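Local coordinates for protein putative sulfatase yidJ (PDB 2QZU) that is a putative metal-dependent hydrolase of the sulfatase family that probably cleaves sulfate esters, perhaps of aryl substrates, at residues Pro141-Tyr146 / Ala188-Phe193. Residues are numbered along the deposited sequence; the frame is centred on the assembly and turned at random.
Sequences PYVDTY and APRDSF
R190 grips the carbonyl oxygen of P141 end-on with two nitrogens of its guanidinium. The NH1 to P141 O bond measures 2.8 Å and runs nearly along the C=O axis; NH2 reaches P141 O at 3.0 Å from above the carbonyl plane. Both bonds are bent, with N-H...O angles of 149° and 141°, as expected when one acceptor is shared by a fork, yet the oxygen stays in the guanidinium plane. Beyond the pair, NE of R190 forms a salt bridge with E156 and the group makes a cation-pi contact with Y139, so several partners fix its orientation.

The same group is also packed on one face: V143 CG1 sits over the guanidinium centre and also lies 3.8 Å from R190 CG. CG of R190 stands anti to its backbone N (chi1 -176°), and from there the chain runs extended to NE.

Two irregular loops of the sulfatase fold, of the alkaline phosphatase clan, are joined here. Segment 141-146 lies between strands 126-130 and 168-172. Segment 188-193 holds a type I turn from P189 to S192, in the loop between the short antiparallel strands 182-183 and 194-195.

F193 brings its ring against the inverse gamma turn centred on D144, which T145 N closes by bonding back to V143 O. Its CZ meets D144 O at the ring edge, 3.5 Å away, while T145 CG2 approaches CE2 obliquely at 3.8 Å. V143 CB adds an apolar contact with F193 CE1 at 4.2 Å. W184 meets this ring too, with the planes steeply inclined.

A water bridges the segments, accepting from D144 N at 2.8 Å and donating to D191 OD1 at 2.9 Å.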
ATOM      1  N   PRO A 141      -9.158  -6.948  23.839  1.00 11.39           N
ATOM      2  CA  PRO A 141      -8.766  -5.881  22.909  1.00 11.24           C
ATOM      3  C   PRO A 141      -7.555  -6.325  22.090  1.00 11.84           C
ATOM      4  O   PRO A 141      -6.586  -6.847  22.641  1.00 11.41           O
ATOM      5  CB  PRO A 141      -8.452  -4.712  23.841  1.00 15.02           C
ATOM      6  CG  PRO A 141      -7.902  -5.408  25.055  1.00 18.76           C
ATOM      7  CD  PRO A 141      -8.865  -6.559  25.231  1.00 15.97           C
ATOM      8  N   TYR A 142      -7.612  -6.115  20.779  1.00  9.25           N
ATOM      9  CA  TYR A 142      -6.530  -6.529  19.888  1.00 11.34           C
ATOM     10  C   TYR A 142      -5.227  -5.772  20.132  1.00 10.03           C
ATOM     11  O   TYR A 142      -5.245  -4.595  20.496  1.00 10.14           O
ATOM     12  CB  TYR A 142      -6.960  -6.340  18.428  1.00  8.87           C
ATOM     13  CG  TYR A 142      -8.258  -7.031  18.069  1.00  5.50           C
ATOM     14  CD1 TYR A 142      -8.420  -8.401  18.271  1.00  5.91           C
ATOM     15  CD2 TYR A 142      -9.324  -6.315  17.524  1.00  9.19           C
ATOM     16  CE1 TYR A 142      -9.610  -9.044  17.940  1.00 10.21           C
ATOM     17  CE2 TYR A 142     -10.525  -6.951  17.187  1.00 11.95           C
ATOM     18  CZ  TYR A 142     -10.657  -8.314  17.401  1.00 10.32           C
ATOM     19  OH  TYR A 142     -11.833  -8.954  17.087  1.00 11.13           O
ATOM     20  N   VAL A 143      -4.096  -6.449  19.932  1.00  9.04           N
ATOM     21  CA  VAL A 143      -2.803  -5.801  20.114  1.00 11.03           C
ATOM     22  C   VAL A 143      -2.710  -4.669  19.096  1.00 14.70           C
ATOM     23  O   VAL A 143      -3.279  -4.751  18.002  1.00 10.84           O
ATOM     24  CB  VAL A 143      -1.620  -6.784  19.935  1.00 12.60           C
ATOM     25  CG1 VAL A 143      -1.661  -7.845  21.029  1.00 10.89           C
ATOM     26  CG2 VAL A 143      -1.660  -7.424  18.566  1.00 12.13           C
ATOM     27  N   ASP A 144      -1.980  -3.623  19.460  1.00 11.01           N
ATOM     28  CA  ASP A 144      -1.860  -2.426  18.634  1.00 15.06           C
ATOM     29  C   ASP A 144      -0.953  -2.403  17.399  1.00 10.97           C
ATOM     30  O   ASP A 144       0.031  -1.661  17.362  1.00 12.98           O
ATOM     31  CB  ASP A 144      -1.512  -1.242  19.551  1.00 15.39           C
ATOM     32  CG  ASP A 144      -1.649   0.100  18.858  1.00 21.60           C
ATOM     33  OD1 ASP A 144      -2.614   0.274  18.086  1.00 32.00           O
ATOM     34  OD2 ASP A 144      -0.798   0.985  19.099  1.00 26.39           O
ATOM     35  N   THR A 145      -1.280  -3.209  16.390  1.00 10.06           N
ATOM     36  CA  THR A 145      -0.526  -3.198  15.132  1.00 10.32           C
ATOM     37  C   THR A 145      -1.517  -2.807  14.037  1.00  9.72           C
ATOM     38  O   THR A 145      -2.725  -2.983  14.201  1.00  8.19           O
ATOM     39  CB  THR A 145       0.131  -4.562  14.799  1.00  8.91           C
ATOM     40  OG1 THR A 145      -0.846  -5.603  14.860  1.00 11.31           O
ATOM     41  CG2 THR A 145       1.268  -4.850  15.772  1.00  5.90           C
ATOM     42  N   TYR A 146      -1.011  -2.278  12.926  1.00  8.65           N
ATOM     43  CA  TYR A 146      -1.874  -1.804  11.844  1.00  9.83           C
ATOM     44  C   TYR A 146      -2.921  -2.783  11.317  1.00 13.55           C
ATOM     45  O   TYR A 146      -4.037  -2.374  10.984  1.00  8.75           O
ATOM     46  CB  TYR A 146      -1.031  -1.297  10.665  1.00  8.61           C
ATOM     47  CG  TYR A 146      -0.570  -2.393   9.740  1.00  8.91           C
ATOM     48  CD1 TYR A 146       0.558  -3.153  10.042  1.00  6.22           C
ATOM     49  CD2 TYR A 146      -1.311  -2.728   8.606  1.00  8.88           C
ATOM     50  CE1 TYR A 146       0.931  -4.224   9.244  1.00 10.31           C
ATOM     51  CE2 TYR A 146      -0.952  -3.796   7.806  1.00  3.43           C
ATOM     52  CZ  TYR A 146       0.173  -4.544   8.136  1.00 10.56           C
ATOM     53  OH  TYR A 146       0.517  -5.646   7.398  1.00  9.50           O
ATOM     54  N   ALA A 188       8.496 -11.033  26.757  1.00 11.63           N
ATOM     55  CA  ALA A 188       7.665  -9.845  26.601  1.00 14.72           C
ATOM     56  C   ALA A 188       6.175 -10.121  26.790  1.00 12.26           C
ATOM     57  O   ALA A 188       5.647 -11.116  26.287  1.00 12.92           O
ATOM     58  CB  ALA A 188       7.897  -9.224  25.225  1.00  9.74           C
ATOM     59  N   PRO A 189       5.477  -9.257  27.545  1.00 12.41           N
ATOM     60  CA  PRO A 189       4.043  -9.493  27.725  1.00 12.67           C
ATOM     61  C   PRO A 189       3.300  -9.139  26.429  1.00  9.28           C
ATOM     62  O   PRO A 189       3.876  -8.552  25.508  1.00 10.02           O
ATOM     63  CB  PRO A 189       3.681  -8.575  28.898  1.00 12.87           C
ATOM     64  CG  PRO A 189       4.682  -7.479  28.804  1.00 14.97           C
ATOM     65  CD  PRO A 189       5.958  -8.211  28.464  1.00 12.96           C
ATOM     66  N   ARG A 190       2.022  -9.495  26.374  1.00  9.54           N
ATOM     67  CA  ARG A 190       1.184  -9.271  25.201  1.00  7.76           C
ATOM     68  C   ARG A 190       1.254  -7.901  24.535  1.00  8.34           C
ATOM     69  O   ARG A 190       1.296  -7.811  23.307  1.00 11.71           O
ATOM     70  CB  ARG A 190      -0.274  -9.601  25.545  1.00  6.70           C
ATOM     71  CG  ARG A 190      -1.247  -9.497  24.374  1.00 12.82           C
ATOM     72  CD  ARG A 190      -2.588 -10.144  24.725  1.00 10.75           C
ATOM     73  NE  ARG A 190      -3.501 -10.206  23.586  1.00 11.70           N
ATOM     74  CZ  ARG A 190      -4.438  -9.302  23.314  1.00 16.66           C
ATOM     75  NH1 ARG A 190      -4.604  -8.247  24.102  1.00 13.53           N
ATOM     76  NH2 ARG A 190      -5.217  -9.459  22.252  1.00 12.98           N
ATOM     77  N   ASP A 191       1.267  -6.833  25.326  1.00  9.25           N
ATOM     78  CA  ASP A 191       1.307  -5.493  24.748  1.00 15.25           C
ATOM     79  C   ASP A 191       2.697  -4.867  24.690  1.00 13.66           C
ATOM     80  O   ASP A 191       2.830  -3.658  24.477  1.00 17.73           O
ATOM     81  CB  ASP A 191       0.350  -4.573  25.512  1.00 18.08           C
ATOM     82  CG  ASP A 191      -1.096  -5.046  25.435  1.00 29.42           C
ATOM     83  OD1 ASP A 191      -1.619  -5.177  24.305  1.00 24.18           O
ATOM     84  OD2 ASP A 191      -1.706  -5.288  26.499  1.00 26.47           O
ATOM     85  N   SER A 192       3.729  -5.689  24.853  1.00  9.56           N
ATOM     86  CA  SER A 192       5.100  -5.196  24.828  1.00  6.82           C
ATOM     87  C   SER A 192       5.954  -5.685  23.661  1.00 10.76           C
ATOM     88  O   SER A 192       7.140  -5.994  23.833  1.00 13.71           O
ATOM     89  CB  SER A 192       5.794  -5.527  26.148  1.00 13.11           C
ATOM     90  OG  SER A 192       5.219  -4.785  27.210  1.00 17.16           O
ATOM     91  N   PHE A 193       5.353  -5.765  22.479  1.00  8.61           N
ATOM     92  CA  PHE A 193       6.094  -6.162  21.293  1.00  8.75           C
ATOM     93  C   PHE A 193       6.953  -4.953  20.925  1.00 10.89           C
ATOM     94  O   PHE A 193       6.722  -3.853  21.426  1.00 13.61           O
ATOM     95  CB  PHE A 193       5.147  -6.501  20.134  1.00  7.05           C
ATOM     96  CG  PHE A 193       4.074  -5.471  19.895  1.00  8.21           C
ATOM     97  CD1 PHE A 193       2.878  -5.515  20.607  1.00 13.15           C
ATOM     98  CD2 PHE A 193       4.267  -4.451  18.970  1.00 19.90           C
ATOM     99  CE1 PHE A 193       1.887  -4.558  20.399  1.00 15.62           C
ATOM    100  CE2 PHE A 193       3.283  -3.487  18.755  1.00 11.97           C
ATOM    101  CZ  PHE A 193       2.090  -3.543  19.471  1.00 17.36           C
TER
HETATM  102  O   HOH W   1      -0.992  -3.475  22.061  1.00  9.75           O